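Local structure of tryptophan halogenase (Shewanella frigidimarina, 2PYX) at residues R82-S87 / A175-L180; N394-Q399 / I453-A458; D107-P112 / Q466-G471. The protein probably acts as a flavin-dependent halogenase, a monooxygenase-type enzyme that binds FAD and uses tryptophan or a related compound as substrate. All coordinates share one frame; numbering follows the deposited sequence. Where two conformers were deposited one is given.

Contact 1. Residues R82-S87 / A175-L180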
loop_
_atom_site.group_PDB
_atom_site.type_symbol
_atom_site.label_atom_id
_atom_site.label_comp_id
_atom_site.label_asym_id
_atom_site.label_seq_id
_atom_site.Cartn_x
_atom_site.Cartn_y
_atom_site.Cartn_z
ATOM N N ARG A 82 19.178 -4.175 -4.055
ATOM C CA ARG A 82 20.444 -3.479 -4.013
ATOM C C ARG A 82 20.275 -2.031 -4.435
ATOM O O ARG A 82 20.824 -1.144 -3.801
ATOM C CB ARG A 82 21.451 -4.195 -4.910
ATOM C CG ARG A 82 21.895 -5.603 -4.354
ATOM C CD ARG A 82 22.602 -6.458 -5.402
ATOM N NE ARG A 82 22.975 -7.804 -4.926
ATOM C CZ ARG A 82 23.287 -8.823 -5.735
ATOM N NH1 ARG A 82 23.265 -8.664 -7.055
ATOM N NH2 ARG A 82 23.624 -10.010 -5.245
ATOM N N GLN A 83 19.508 -1.787 -5.486
ATOM C CA GLN A 83 19.421 -0.448 -6.087
ATOM C C GLN A 83 18.401 0.491 -5.431
ATOM O O GLN A 83 18.475 1.716 -5.585
ATOM C CB GLN A 83 19.183 -0.583 -7.588
ATOM C CG GLN A 83 20.392 -1.217 -8.275
ATOM C CD GLN A 83 20.129 -1.591 -9.722
ATOM O OE1 GLN A 83 19.419 -0.886 -10.435
ATOM N NE2 GLN A 83 20.699 -2.715 -10.158
ATOM N N CYS A 84 17.433 -0.074 -4.706
ATOM C CA CYS A 84 16.333 0.723 -4.167
ATOM C C CYS A 84 16.367 0.862 -2.648
ATOM O O CYS A 84 15.361 1.269 -2.042
ATOM C CB CYS A 84 14.992 0.126 -4.626
ATOM S SG CYS A 84 14.903 0.058 -6.423
ATOM N N ASP A 85 17.499 0.506 -2.045
ATOM C CA ASP A 85 17.668 0.555 -0.593
ATOM C C ASP A 85 16.509 -0.154 0.098
ATOM O O ASP A 85 15.908 0.372 1.017
ATOM C CB ASP A 85 17.790 2.014 -0.120
ATOM C CG ASP A 85 18.396 2.145 1.277
ATOM O OD1 ASP A 85 18.931 1.152 1.807
ATOM O OD2 ASP A 85 18.349 3.259 1.835
ATOM N N ALA A 86 16.211 -1.356 -0.349
ATOM C CA ALA A 86 15.023 -2.057 0.132
ATOM C C ALA A 86 15.308 -3.017 1.289
ATOM O O ALA A 86 16.420 -3.531 1.447
ATOM C CB ALA A 86 14.392 -2.824 -0.995
ATOM N N SER A 87 14.286 -3.206 2.120
ATOM C CA SER A 87 14.263 -4.269 3.117
ATOM C C SER A 87 12.909 -4.983 3.012
ATOM O O SER A 87 11.989 -4.533 2.299
ATOM C CB SER A 87 14.487 -3.719 4.531
ATOM O OG SER A 87 14.667 -4.766 5.472
ATOM N N ALA A 175 12.224 7.095 -4.873
ATOM C CA ALA A 175 12.935 7.782 -5.943
ATOM C C ALA A 175 13.921 6.822 -6.624
ATOM O O ALA A 175 14.075 6.812 -7.848
ATOM C CB ALA A 175 13.674 9.000 -5.427
ATOM N N LYS A 176 14.609 6.023 -5.829
ATOM C CA LYS A 176 15.535 5.045 -6.396
ATOM C C LYS A 176 14.799 3.981 -7.209
ATOM O O LYS A 176 15.268 3.531 -8.253
ATOM C CB LYS A 176 16.402 4.395 -5.310
ATOM C CG LYS A 176 17.427 5.361 -4.718
ATOM C CD LYS A 176 18.245 4.742 -3.628
ATOM C CE LYS A 176 19.263 5.748 -3.087
ATOM N NZ LYS A 176 20.429 5.043 -2.491
ATOM N N PHE A 177 13.601 3.619 -6.750
ATOM C CA PHE A 177 12.766 2.683 -7.486
ATOM C C PHE A 177 12.334 3.272 -8.839
ATOM O O PHE A 177 12.440 2.626 -9.859
ATOM C CB PHE A 177 11.566 2.283 -6.599
ATOM C CG PHE A 177 10.672 1.189 -7.152
ATOM C CD1 PHE A 177 11.148 0.203 -8.009
ATOM C CD2 PHE A 177 9.352 1.119 -6.720
ATOM C CE1 PHE A 177 10.299 -0.801 -8.488
ATOM C CE2 PHE A 177 8.512 0.100 -7.186
ATOM C CZ PHE A 177 8.998 -0.834 -8.066
ATOM N N SER A 178 11.864 4.506 -8.847
ATOM C CA SER A 178 11.468 5.170 -10.079
ATOM C C SER A 178 12.634 5.214 -11.066
ATOM O O SER A 178 12.449 5.037 -12.265
ATOM C CB SER A 178 10.995 6.588 -9.761
ATOM O OG SER A 178 9.808 6.535 -9.009
ATOM N N GLN A 179 13.839 5.472 -10.547
ATOM C CA GLN A 179 15.030 5.501 -11.408
ATOM C C GLN A 179 15.342 4.136 -12.010
ATOM O O GLN A 179 15.625 4.005 -13.198
ATOM C CB GLN A 179 16.240 6.036 -10.661
ATOM C CG GLN A 179 17.468 6.243 -11.564
ATOM C CD GLN A 179 17.181 7.072 -12.820
ATOM O OE1 GLN A 179 16.599 8.158 -12.753
ATOM N NE2 GLN A 179 17.591 6.553 -13.982
ATOM N N LEU A 180 15.255 3.098 -11.183
ATOM C CA LEU A 180 15.453 1.742 -11.693
ATOM C C LEU A 180 14.439 1.407 -12.793
ATOM O O LEU A 180 14.772 0.865 -13.827
ATOM C CB LEU A 180 15.383 0.725 -10.549
ATOM C CG LEU A 180 15.372 -0.769 -10.852
ATOM C CD1 LEU A 180 16.472 -1.119 -11.814
ATOM C CD2 LEU A 180 15.550 -1.598 -9.608
HETATM O O HOH W 1 17.981 3.378 -8.592
#

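Contact 2. Residues N394-Q399 / I453-A458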
loop_
_atom_site.group_PDB
_atom_site.type_symbol
_atom_site.label_atom_id
_atom_site.label_comp_id
_atom_site.label_asym_id
_atom_site.label_seq_id
_atom_site.Cartn_x
_atom_site.Cartn_y
_atom_site.Cartn_z
ATOM N N ASN A 394 -14.290 1.510 -13.031
ATOM C CA ASN A 394 -14.714 2.506 -12.033
ATOM C C ASN A 394 -15.507 1.906 -10.894
ATOM O O ASN A 394 -15.355 2.336 -9.758
ATOM C CB ASN A 394 -15.517 3.675 -12.650
ATOM C CG ASN A 394 -14.652 4.652 -13.421
ATOM O OD1 ASN A 394 -13.536 5.001 -12.986
ATOM N ND2 ASN A 394 -15.163 5.154 -14.544
ATOM N N GLU A 395 -16.359 0.938 -11.164
ATOM C CA GLU A 395 -17.138 0.331 -10.104
ATOM C C GLU A 395 -16.186 -0.365 -9.131
ATOM O O GLU A 395 -16.318 -0.238 -7.897
ATOM C CB GLU A 395 -18.126 -0.654 -10.695
ATOM C CG GLU A 395 -18.856 -1.456 -9.668
ATOM C CD GLU A 395 -19.934 -2.269 -10.292
ATOM O OE1 GLU A 395 -19.593 -3.244 -10.974
ATOM O OE2 GLU A 395 -21.116 -1.919 -10.118
ATOM N N ARG A 396 -15.203 -1.099 -9.656
ATOM C CA ARG A 396 -14.255 -1.812 -8.783
ATOM C C ARG A 396 -13.402 -0.820 -8.008
ATOM O O ARG A 396 -13.151 -1.019 -6.805
ATOM C CB ARG A 396 -13.337 -2.781 -9.564
ATOM C CG ARG A 396 -12.413 -3.614 -8.712
ATOM C CD ARG A 396 -13.095 -4.582 -7.752
ATOM N NE ARG A 396 -13.937 -5.567 -8.450
ATOM C CZ ARG A 396 -13.492 -6.580 -9.189
ATOM N NH1 ARG A 396 -12.223 -6.801 -9.372
ATOM N NH2 ARG A 396 -14.361 -7.395 -9.766
ATOM N N TYR A 397 -12.973 0.241 -8.676
ATOM C CA TYR A 397 -12.221 1.333 -8.025
ATOM C C TYR A 397 -12.987 1.928 -6.856
ATOM O O TYR A 397 -12.425 2.124 -5.745
ATOM C CB TYR A 397 -11.906 2.376 -9.072
ATOM C CG TYR A 397 -11.566 3.744 -8.597
ATOM C CD1 TYR A 397 -10.250 4.099 -8.339
ATOM C CD2 TYR A 397 -12.537 4.711 -8.451
ATOM C CE1 TYR A 397 -9.913 5.413 -7.919
ATOM C CE2 TYR A 397 -12.220 6.001 -8.043
ATOM C CZ TYR A 397 -10.906 6.339 -7.740
ATOM O OH TYR A 397 -10.546 7.635 -7.357
ATOM N N GLN A 398 -14.283 2.159 -7.077
ATOM C CA GLN A 398 -15.162 2.696 -6.023
ATOM C C GLN A 398 -15.292 1.699 -4.852
ATOM O O GLN A 398 -15.274 2.083 -3.652
ATOM C CB GLN A 398 -16.507 3.046 -6.638
ATOM C CG GLN A 398 -16.407 4.265 -7.526
ATOM C CD GLN A 398 -17.499 4.370 -8.576
ATOM O OE1 GLN A 398 -18.415 3.523 -8.631
ATOM N NE2 GLN A 398 -17.395 5.412 -9.430
ATOM N N GLN A 399 -15.415 0.411 -5.161
ATOM C CA GLN A 399 -15.432 -0.644 -4.129
ATOM C C GLN A 399 -14.114 -0.590 -3.322
ATOM O O GLN A 399 -14.100 -0.649 -2.096
ATOM C CB GLN A 399 -15.568 -2.040 -4.742
ATOM C CG GLN A 399 -16.905 -2.346 -5.425
ATOM C CD GLN A 399 -18.075 -2.605 -4.476
ATOM O OE1 GLN A 399 -17.958 -2.527 -3.249
ATOM N NE2 GLN A 399 -19.223 -2.944 -5.068
ATOM N N ILE A 453 -17.684 -9.751 1.785
ATOM C CA ILE A 453 -17.161 -9.109 0.552
ATOM C C ILE A 453 -17.924 -9.718 -0.644
ATOM O O ILE A 453 -17.917 -10.916 -0.816
ATOM C CB ILE A 453 -15.634 -9.370 0.425
ATOM C CG1 ILE A 453 -14.879 -8.725 1.613
ATOM C CG2 ILE A 453 -15.114 -8.841 -0.903
ATOM C CD1 ILE A 453 -13.419 -9.187 1.839
ATOM N N SER A 454 -18.558 -8.867 -1.458
ATOM C CA SER A 454 -19.444 -9.339 -2.528
ATOM C C SER A 454 -18.770 -9.509 -3.866
ATOM O O SER A 454 -19.317 -10.180 -4.762
ATOM C CB SER A 454 -20.600 -8.386 -2.707
ATOM O OG SER A 454 -20.180 -7.152 -3.247
ATOM N N TYR A 455 -17.610 -8.889 -4.023
ATOM C CA TYR A 455 -16.977 -8.731 -5.335
ATOM C C TYR A 455 -15.628 -9.428 -5.359
ATOM O O TYR A 455 -15.007 -9.741 -4.330
ATOM C CB TYR A 455 -16.844 -7.226 -5.696
ATOM C CG TYR A 455 -16.086 -6.437 -4.644
ATOM C CD1 TYR A 455 -16.758 -5.849 -3.593
ATOM C CD2 TYR A 455 -14.705 -6.269 -4.711
ATOM C CE1 TYR A 455 -16.086 -5.151 -2.606
ATOM C CE2 TYR A 455 -14.020 -5.559 -3.716
ATOM C CZ TYR A 455 -14.712 -4.996 -2.688
ATOM O OH TYR A 455 -14.068 -4.318 -1.693
ATOM N N LYS A 456 -15.157 -9.687 -6.573
ATOM C CA LYS A 456 -13.927 -10.415 -6.785
ATOM C C LYS A 456 -12.714 -9.531 -6.480
ATOM O O LYS A 456 -12.750 -8.302 -6.614
ATOM C CB LYS A 456 -13.880 -10.912 -8.247
ATOM C CG LYS A 456 -14.890 -12.010 -8.495
ATOM C CD LYS A 456 -15.382 -12.133 -9.952
ATOM C CE LYS A 456 -14.298 -12.473 -10.918
ATOM N NZ LYS A 456 -14.883 -12.768 -12.281
ATOM N N GLU A 457 -11.636 -10.178 -6.054
ATOM C CA GLU A 457 -10.334 -9.554 -5.989
ATOM C C GLU A 457 -10.279 -8.298 -5.121
ATOM O O GLU A 457 -9.721 -7.282 -5.493
ATOM C CB GLU A 457 -9.820 -9.245 -7.377
ATOM C CG GLU A 457 -9.582 -10.477 -8.206
ATOM C CD GLU A 457 -9.313 -10.049 -9.634
ATOM O OE1 GLU A 457 -10.282 -9.610 -10.325
ATOM O OE2 GLU A 457 -8.134 -10.083 -10.017
ATOM N N ALA A 458 -10.811 -8.415 -3.912
ATOM C CA ALA A 458 -10.724 -7.311 -2.990
ATOM C C ALA A 458 -9.285 -6.970 -2.650
ATOM O O ALA A 458 -8.401 -7.827 -2.614
ATOM C CB ALA A 458 -11.463 -7.629 -1.732
HETATM O O HOH W 2 -9.809 -5.929 -7.916
#

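Contact 3. Residues D107-P112 / Q466-G471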
loop_
_atom_site.group_PDB
_atom_site.type_symbol
_atom_site.label_atom_id
_atom_site.label_comp_id
_atom_site.label_asym_id
_atom_site.label_seq_id
_atom_site.Cartn_x
_atom_site.Cartn_y
_atom_site.Cartn_z
ATOM N N ASP A 107 1.006 -2.613 24.833
ATOM C CA ASP A 107 -0.113 -2.442 23.884
ATOM C C ASP A 107 0.446 -2.459 22.458
ATOM O O ASP A 107 0.923 -1.467 21.913
ATOM C CB ASP A 107 -0.850 -1.138 24.173
ATOM C CG ASP A 107 -1.968 -0.855 23.186
ATOM O OD1 ASP A 107 -2.319 -1.749 22.400
ATOM O OD2 ASP A 107 -2.517 0.235 23.238
ATOM N N SER A 108 0.375 -3.646 21.869
ATOM C CA SER A 108 0.902 -3.859 20.539
ATOM C C SER A 108 0.230 -5.066 19.932
ATOM O O SER A 108 -0.037 -6.082 20.601
ATOM C CB SER A 108 2.383 -4.109 20.676
ATOM O OG SER A 108 3.000 -4.338 19.448
ATOM N N TYR A 109 -0.056 -4.940 18.643
ATOM C CA TYR A 109 -0.522 -6.101 17.893
ATOM C C TYR A 109 0.006 -6.037 16.457
ATOM O O TYR A 109 0.422 -4.982 15.978
ATOM C CB TYR A 109 -2.046 -6.207 17.931
ATOM C CG TYR A 109 -2.737 -5.288 16.951
ATOM C CD1 TYR A 109 -2.980 -5.684 15.646
ATOM C CD2 TYR A 109 -3.095 -3.986 17.301
ATOM C CE1 TYR A 109 -3.625 -4.850 14.746
ATOM C CE2 TYR A 109 -3.717 -3.117 16.385
ATOM C CZ TYR A 109 -3.959 -3.556 15.093
ATOM O OH TYR A 109 -4.574 -2.697 14.186
ATOM N N LEU A 110 -0.007 -7.195 15.797
ATOM C CA LEU A 110 0.468 -7.320 14.426
ATOM C C LEU A 110 -0.656 -7.558 13.438
ATOM O O LEU A 110 -1.558 -8.347 13.703
ATOM C CB LEU A 110 1.467 -8.491 14.284
ATOM C CG LEU A 110 2.141 -8.588 12.905
ATOM C CD1 LEU A 110 3.021 -7.391 12.530
ATOM C CD2 LEU A 110 2.915 -9.910 12.807
ATOM N N HIS A 111 -0.579 -6.851 12.309
ATOM C CA HIS A 111 -1.358 -7.151 11.130
ATOM C C HIS A 111 -0.370 -7.730 10.140
ATOM O O HIS A 111 0.328 -6.995 9.457
ATOM C CB HIS A 111 -2.092 -5.909 10.580
ATOM C CG HIS A 111 -2.770 -6.139 9.261
ATOM N ND1 HIS A 111 -3.189 -5.106 8.450
ATOM C CD2 HIS A 111 -3.040 -7.279 8.580
ATOM C CE1 HIS A 111 -3.725 -5.601 7.349
ATOM N NE2 HIS A 111 -3.635 -6.917 7.395
ATOM N N PRO A 112 -0.280 -9.081 10.097
ATOM C CA PRO A 112 0.723 -9.723 9.244
ATOM C C PRO A 112 0.255 -9.810 7.794
ATOM O O PRO A 112 -0.956 -9.754 7.531
ATOM C CB PRO A 112 0.827 -11.120 9.816
ATOM C CG PRO A 112 -0.395 -11.372 10.452
ATOM C CD PRO A 112 -1.087 -10.073 10.815
ATOM N N GLN A 466 -10.051 -9.341 10.334
ATOM C CA GLN A 466 -9.907 -10.139 11.550
ATOM C C GLN A 466 -8.669 -9.743 12.341
ATOM O O GLN A 466 -8.711 -9.603 13.563
ATOM C CB GLN A 466 -9.810 -11.626 11.182
ATOM C CG GLN A 466 -11.065 -12.157 10.482
ATOM C CD GLN A 466 -10.899 -13.563 9.930
ATOM O OE1 GLN A 466 -9.769 -14.067 9.793
ATOM N NE2 GLN A 466 -12.036 -14.223 9.651
ATOM N N TYR A 467 -7.557 -9.558 11.649
ATOM C CA TYR A 467 -6.307 -9.244 12.350
ATOM C C TYR A 467 -6.420 -7.923 13.105
ATOM O O TYR A 467 -5.916 -7.797 14.215
ATOM C CB TYR A 467 -5.137 -9.153 11.397
ATOM C CG TYR A 467 -4.589 -10.455 10.936
ATOM C CD1 TYR A 467 -4.137 -11.419 11.855
ATOM C CD2 TYR A 467 -4.424 -10.713 9.589
ATOM C CE1 TYR A 467 -3.559 -12.636 11.396
ATOM C CE2 TYR A 467 -3.816 -11.938 9.141
ATOM C CZ TYR A 467 -3.412 -12.882 10.058
ATOM O OH TYR A 467 -2.812 -14.061 9.603
ATOM N N VAL A 468 -7.035 -6.914 12.485
ATOM C CA VAL A 468 -7.202 -5.624 13.147
ATOM C C VAL A 468 -8.258 -5.717 14.242
ATOM O O VAL A 468 -8.015 -5.298 15.387
ATOM C CB VAL A 468 -7.497 -4.491 12.136
ATOM C CG1 VAL A 468 -7.861 -3.179 12.874
ATOM C CG2 VAL A 468 -6.278 -4.261 11.255
ATOM N N LEU A 469 -9.434 -6.245 13.927
ATOM C CA LEU A 469 -10.523 -6.296 14.892
ATOM C C LEU A 469 -10.076 -6.995 16.174
ATOM O O LEU A 469 -10.295 -6.500 17.277
ATOM C CB LEU A 469 -11.727 -7.011 14.275
ATOM C CG LEU A 469 -13.074 -6.904 14.961
ATOM C CD1 LEU A 469 -13.618 -5.491 14.937
ATOM C CD2 LEU A 469 -14.099 -7.807 14.309
ATOM N N TYR A 470 -9.495 -8.178 16.023
ATOM C CA TYR A 470 -9.110 -8.984 17.177
ATOM C C TYR A 470 -7.737 -8.628 17.706
ATOM O O TYR A 470 -7.449 -8.865 18.889
ATOM C CB TYR A 470 -9.274 -10.464 16.885
ATOM C CG TYR A 470 -10.727 -10.770 16.561
ATOM C CD1 TYR A 470 -11.772 -10.452 17.446
ATOM C CD2 TYR A 470 -11.085 -11.256 15.307
ATOM C CE1 TYR A 470 -13.091 -10.631 17.121
ATOM C CE2 TYR A 470 -12.436 -11.462 14.987
ATOM C CZ TYR A 470 -13.431 -11.158 15.867
ATOM O OH TYR A 470 -14.754 -11.330 15.537
ATOM N N GLY A 471 -6.875 -8.043 16.885
ATOM C CA GLY A 471 -5.672 -7.424 17.408
ATOM C C GLY A 471 -5.991 -6.394 18.475
ATOM O O GLY A 471 -5.246 -6.262 19.476
HETATM O O HOH W 3 -3.836 -9.403 14.878
#

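Contact 1. Residues R82-S87 / A175-L180
Lys176 O, at 2.7 Å from water 1, ties helix 174-187 loosely to Gln83. Lys176 O also accepts the helical bond of Leu180 N at 3.0 Å, so Leu180 N and, where its protons allow, the water both reach it. The water's link to Gln83 O, at 3.5 Å, is weak, and the water has too few protons for all the oxygens about it. No direct hydrogen bond joins the two segments, and the rest of the contact is a lesson in apolar fit around a sulfur. Where helix 77-83 ends, Cys84 turns SG anti to its carbonyl carbon (chi1 -58°) and sets it against Phe177 CA at 3.5 Å. Leu180 CD2 touches Cys84 SG at 3.6 Å. The Phe177 ring receives the sulfur at a slant, Cys84 SG lying 5.2 Å from the ring centroid and 63° off the normal, an oblique sulfur-aromatic contact. Gln83 crosses Leu180 at about a right angle, Gln83 OE1 coming 3.3 Å from the methyl Leu180 CD1. On the other flank, the extended chain of Lys176 starts with CB lying 3.4 Å from Gln83 O. An alanine in place of Leu180 would probably leave a gap beside the cysteine sulfur and set the Gln83 amide free to turn. Beyond the contact, Phe177 meets Phe80 edge-to-face and touches Thr17 and Ile21 of helix 16-31, which follows the first strand of the Rossmann-type nucleotide-binding fold; Thr17 is a predicted FAD-binding residue. A backbone hydrogen bond between Cys84 and Asn173 adds a second tie near the start of helix 174-187. With only a partly committed water between the segments and a buried thiol among hydrocarbon, the join depends on shape more than on polarity, close to where the flavin is predicted to bind.

Contact 2. Residues N394-Q399 / I453-A458
Arg396 and Tyr455 lean past each other at a slant, with the guanidinium and ring planes 23° apart, yet the two flat groups do not stack. The touching is done by the aliphatic arm: Arg396 CD comes within 3.8 Å of Tyr455 CD2, obliquely to the ring. Beyond CG the arginine chain bends at chi2 and chi3, and its guanidinium comes to lie under the backbone of the opposite loop. There Lys456 O sits 3.1 Å above the Arg396 guanidinium plane, over its centre, an electrostatic contact rather than a hydrogen bond. Glu457 approaches differently. Glu457 OE1 lies at the guanidinium edge, 3.5 Å from Arg396 NH1, in a long salt bridge whose carboxylate plane is turned 74° from that of the guanidinium. Water 2 adds a bridge from Arg396 NH1 (3.0 Å) to the backbone Glu457 O (2.8 Å). The elements joined are the long helix 383-413 and the irregular loop between helices 434-443 and 462-471, a surface contact away from the predicted flavin and substrate sites. Tyr455 is the loop's main reach toward the helix. With CG held between the backbone N and the carbonyl carbon (chi1 56°), its ring is sandwiched: Ile453 CG2 covers one face, while Gln399 CB lies over the opposite face, displaced toward the rim, in a CH-pi contact 3.8 Å from the Tyr455 centroid. The glutamine chain and the tyrosine run alongside one another with opposite headings. Further along the helix, Gln403 also touches Ile453, Tyr455 and Ala458.

Contact 3. Residues D107-P112 / Q466-G471
Tyr467 leaves its helix pointed at the strand, and its CB already lies 4.0 Å from His111 CD2. With CG anti to the carbonyl carbon (chi1 -78°), the Tyr467 ring runs on across Pro112, whose CD sits over the centre of the Tyr467 ring in a CH-pi contact, 3.3 Å from the centroid. On one flank Tyr467 CD2 meets His111 CD2 at 3.8 Å, the two rings being oblique. At the far end Tyr467 CZ touches Pro112 CG at 3.4 Å, and Tyr467 OH finishes in a hydrogen bond to Ser114 O. Strand 108-112 and helix 466-471 run antiparallel (171°), their axes 7.8 Å apart at the closest. That close approach is possible beside Tyr109 because the opposing residue is Gly471, where a CB would clash with Tyr109 CD1. Water 3 bridges the two backbones, donating to Leu110 O at 2.8 Å and to Tyr467 O at 2.7 Å. His111 NE2 bonds Ser464 OG, one turn earlier on the same helix, while His111 ND1 bonds Glu361 OE2, of a predicted tryptophan-binding residue. Proline and tyrosine thus pack face-on in a buried apolar contact, while the histidine links this strand-helix contact to the probable substrate site.

How the contacts relate
Contact 3 is the buried one, contact 1 is partly buried and contact 2 lies at the surface, and their chemistry changes accordingly. Contact 1 packs a sulfur against a ring and methyls; contact 3 packs proline and rings; contact 2 adds a charged pair. Each has one bridging water, carbonyl to carbonyl in contacts 1 (weak on one side) and 3, guanidinium to carbonyl in contact 2. Contacts 2 and 3 share surroundings: helix 383-413 bears Arg396 and Gln399 and, further on, touches Val468, while the loop of contact 2 leads into helix 462-471. Strand 87-95, which begins at Ser87 and pairs with strand 108-112, relates contacts 1 and 3, although their nearest atoms are about 14 Å apart.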